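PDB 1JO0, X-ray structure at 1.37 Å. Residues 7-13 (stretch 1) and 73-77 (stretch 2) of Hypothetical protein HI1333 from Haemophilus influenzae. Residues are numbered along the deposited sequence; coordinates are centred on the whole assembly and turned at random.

Stretch 1, residues 7-13: QKQFLKG
Stretch 2, residues 73-77: AQVQT

This is a small helix-on-strand contact in which a single valine of the strand packs against one side of the helix, joined by two long lysine side chains and without any direct hydrogen bond between the two stretches. Both belong to one chain, and the touching residues lie at least 63 positions apart in sequence, so the contact is a tertiary one that buries 307 Å² in all, counting both sides.

Residues 7-13 are helical throughout, within a helix that begins earlier and continues later. Phi lies between -54° and -69° and psi between -35° and -49°, and the backbone closes i to i+4 bonds from Leu-11 N to Gln-7 O (3.1 Å), Lys-12 N to Lys-8 O (2.9 Å) and Gly-13 N to Gln-9 O (2.9 Å). Residues 73-77 form a strand with one irregularity: Val-75 has phi/psi of -91/-43, whereas its neighbours Gln-74 (-80/119) and Gln-76 (-162/139) are extended. The N-to-C directions of helix and strand diverge by 54° (signed crossing angle -54°), and the axes approach to 7.9 Å. The register is set by Lys-8 and Val-75, whose CA atoms are 5.6 Å apart.

Val-75, buried and with chi1 at 173° (t), is the centre of the contact and has 97 Å² covered by the helix. Its CA-to-CB bond runs sideways, yet Val-75 CG1 lies 4.0 Å from Leu-11 CB, 3.6 Å from Lys-12 N and 4.1 Å from Lys-12 CB. A short branched side chain suits this place because it can fill the space close to the helix backbone without needing a polar partner. The CA-to-CB bond of Leu-11 points toward the strand, and the residue takes the m,t rotamer (chi1 -66°, chi2 170°); its buried, apolar side chain supplies the matching hydrocarbon surface.

The lysines lie one helical turn apart, and the long aliphatic chain of a lysine can pack along the strand while the residue as a whole stays exposed. The CA-to-CB bond of Lys-8 runs sideways, with chi1 to chi3 all t (-165°, 166°, 177°) and chi4 between wells at -148°. Its end comes nearer the strand, where Lys-8 CE lies 3.0 Å from Gln-74 O and 3.2 Å from Val-75 O. These are close approaches of a carbon next to the amine to carbonyl oxygens, not hydrogen bonds. The CA-to-CB bond of Lys-12 also runs sideways, and its side chain is all t (176°, 175°, 167°, 176°), which carries Lys-12 CE to 3.3 Å from Gln-76 NE2.

Gln-76 extends with chi1 -178° and chi2 178° (both t) and chi3 32°, bringing its amide nearer the helix than its sideways CA-to-CB bond would suggest. One water donates from its O to both Lys-12 O (2.8 Å) and Gln-76 OE1 (2.5 Å), making a polar link between helix backbone and strand side chain. Phe-10 and Gln-74 turn their CA-to-CB bonds away from the opposing stretch, and Gly-13 makes no contact with the strand.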

# COMPACT_ATOMS: atom_id res chain seq x y z
N GLN A 7 -13.73 4.98 -5.81
CA GLN A 7 -12.54 5.51 -5.13
C GLN A 7 -11.30 4.67 -5.36
O GLN A 7 -10.20 5.14 -5.60
CB GLN A 7 -12.84 5.61 -3.63
CG GLN A 7 -13.77 6.76 -3.33
CD GLN A 7 -14.29 6.74 -1.91
OE1 GLN A 7 -14.31 5.69 -1.26
NE2 GLN A 7 -14.72 7.88 -1.41
N LYS A 8 -11.52 3.36 -5.27
CA LYS A 8 -10.41 2.44 -5.50
C LYS A 8 -9.87 2.58 -6.91
O LYS A 8 -8.66 2.61 -7.14
CB LYS A 8 -10.95 1.03 -5.18
CG LYS A 8 -9.96 -0.03 -5.02
CD LYS A 8 -10.49 -1.33 -4.40
CE LYS A 8 -9.49 -2.43 -4.29
NZ LYS A 8 -9.88 -3.86 -4.39
N GLN A 9 -10.78 2.71 -7.89
CA GLN A 9 -10.33 2.84 -9.26
C GLN A 9 -9.61 4.15 -9.47
O GLN A 9 -8.60 4.22 -10.18
CB GLN A 9 -11.53 2.77 -10.20
CG GLN A 9 -11.24 3.12 -11.65
CD GLN A 9 -10.17 2.16 -12.13
OE1 GLN A 9 -10.25 0.94 -11.86
NE2 GLN A 9 -9.15 2.71 -12.77
N PHE A 10 -10.10 5.25 -8.88
CA PHE A 10 -9.41 6.52 -8.96
C PHE A 10 -7.96 6.36 -8.49
O PHE A 10 -7.02 6.85 -9.12
CB PHE A 10 -10.12 7.59 -8.10
CG PHE A 10 -9.30 8.86 -7.99
CD1 PHE A 10 -9.24 9.78 -9.00
CD2 PHE A 10 -8.60 9.08 -6.79
CE1 PHE A 10 -8.46 10.94 -8.84
CE2 PHE A 10 -7.83 10.22 -6.66
CZ PHE A 10 -7.77 11.15 -7.67
N LEU A 11 -7.76 5.73 -7.34
CA LEU A 11 -6.43 5.58 -6.79
C LEU A 11 -5.56 4.63 -7.60
O LEU A 11 -4.37 4.87 -7.73
CB LEU A 11 -6.56 5.09 -5.34
CG LEU A 11 -7.22 6.08 -4.37
CD1 LEU A 11 -7.51 5.40 -3.07
CD2 LEU A 11 -6.34 7.32 -4.18
N LYS A 12 -6.15 3.59 -8.16
CA LYS A 12 -5.43 2.68 -9.04
C LYS A 12 -4.89 3.47 -10.22
O LYS A 12 -3.75 3.35 -10.62
CB LYS A 12 -6.42 1.60 -9.51
CG LYS A 12 -5.81 0.66 -10.52
CD LYS A 12 -6.73 -0.48 -10.89
CE LYS A 12 -6.25 -1.23 -12.13
NZ LYS A 12 -7.12 -2.41 -12.44
N GLY A 13 -5.72 4.34 -10.80
CA GLY A 13 -5.27 5.12 -11.94
C GLY A 13 -4.15 6.08 -11.60
O GLY A 13 -3.20 6.29 -12.37
N ALA A 73 -6.18 0.48 3.15
CA ALA A 73 -6.92 -0.20 2.13
C ALA A 73 -6.01 -0.77 1.05
O ALA A 73 -5.10 -0.10 0.59
CB ALA A 73 -7.95 0.71 1.45
N GLN A 74 -6.32 -1.97 0.59
CA GLN A 74 -5.70 -2.52 -0.62
C GLN A 74 -6.38 -1.93 -1.84
O GLN A 74 -7.59 -2.08 -2.04
CB GLN A 74 -5.92 -4.01 -0.63
CG GLN A 74 -5.42 -4.75 0.57
CD GLN A 74 -5.91 -6.18 0.69
OE1 GLN A 74 -6.57 -6.59 1.67
NE2 GLN A 74 -5.55 -6.92 -0.35
N VAL A 75 -5.58 -1.24 -2.64
CA VAL A 75 -6.07 -0.69 -3.87
C VAL A 75 -5.88 -1.66 -5.03
O VAL A 75 -6.81 -1.79 -5.82
CB VAL A 75 -5.40 0.66 -4.16
CG1 VAL A 75 -5.76 1.20 -5.53
CG2 VAL A 75 -5.74 1.66 -3.03
N GLN A 76 -4.74 -2.32 -5.13
CA GLN A 76 -4.38 -3.17 -6.24
C GLN A 76 -3.23 -4.06 -5.77
O GLN A 76 -2.34 -3.60 -5.10
CB GLN A 76 -3.92 -2.36 -7.45
CG GLN A 76 -3.57 -3.12 -8.69
CD GLN A 76 -3.18 -2.20 -9.85
OE1 GLN A 76 -2.62 -1.11 -9.66
NE2 GLN A 76 -3.50 -2.62 -11.05
N THR A 77 -3.29 -5.31 -6.15
CA THR A 77 -2.21 -6.23 -6.07
C THR A 77 -1.92 -6.72 -7.50
O THR A 77 -2.83 -7.28 -8.08
CB THR A 77 -2.63 -7.52 -5.34
OG1 THR A 77 -3.16 -7.18 -4.07
CG2 THR A 77 -1.40 -8.42 -5.23
O HOH W 1 -2.04 1.14 -10.59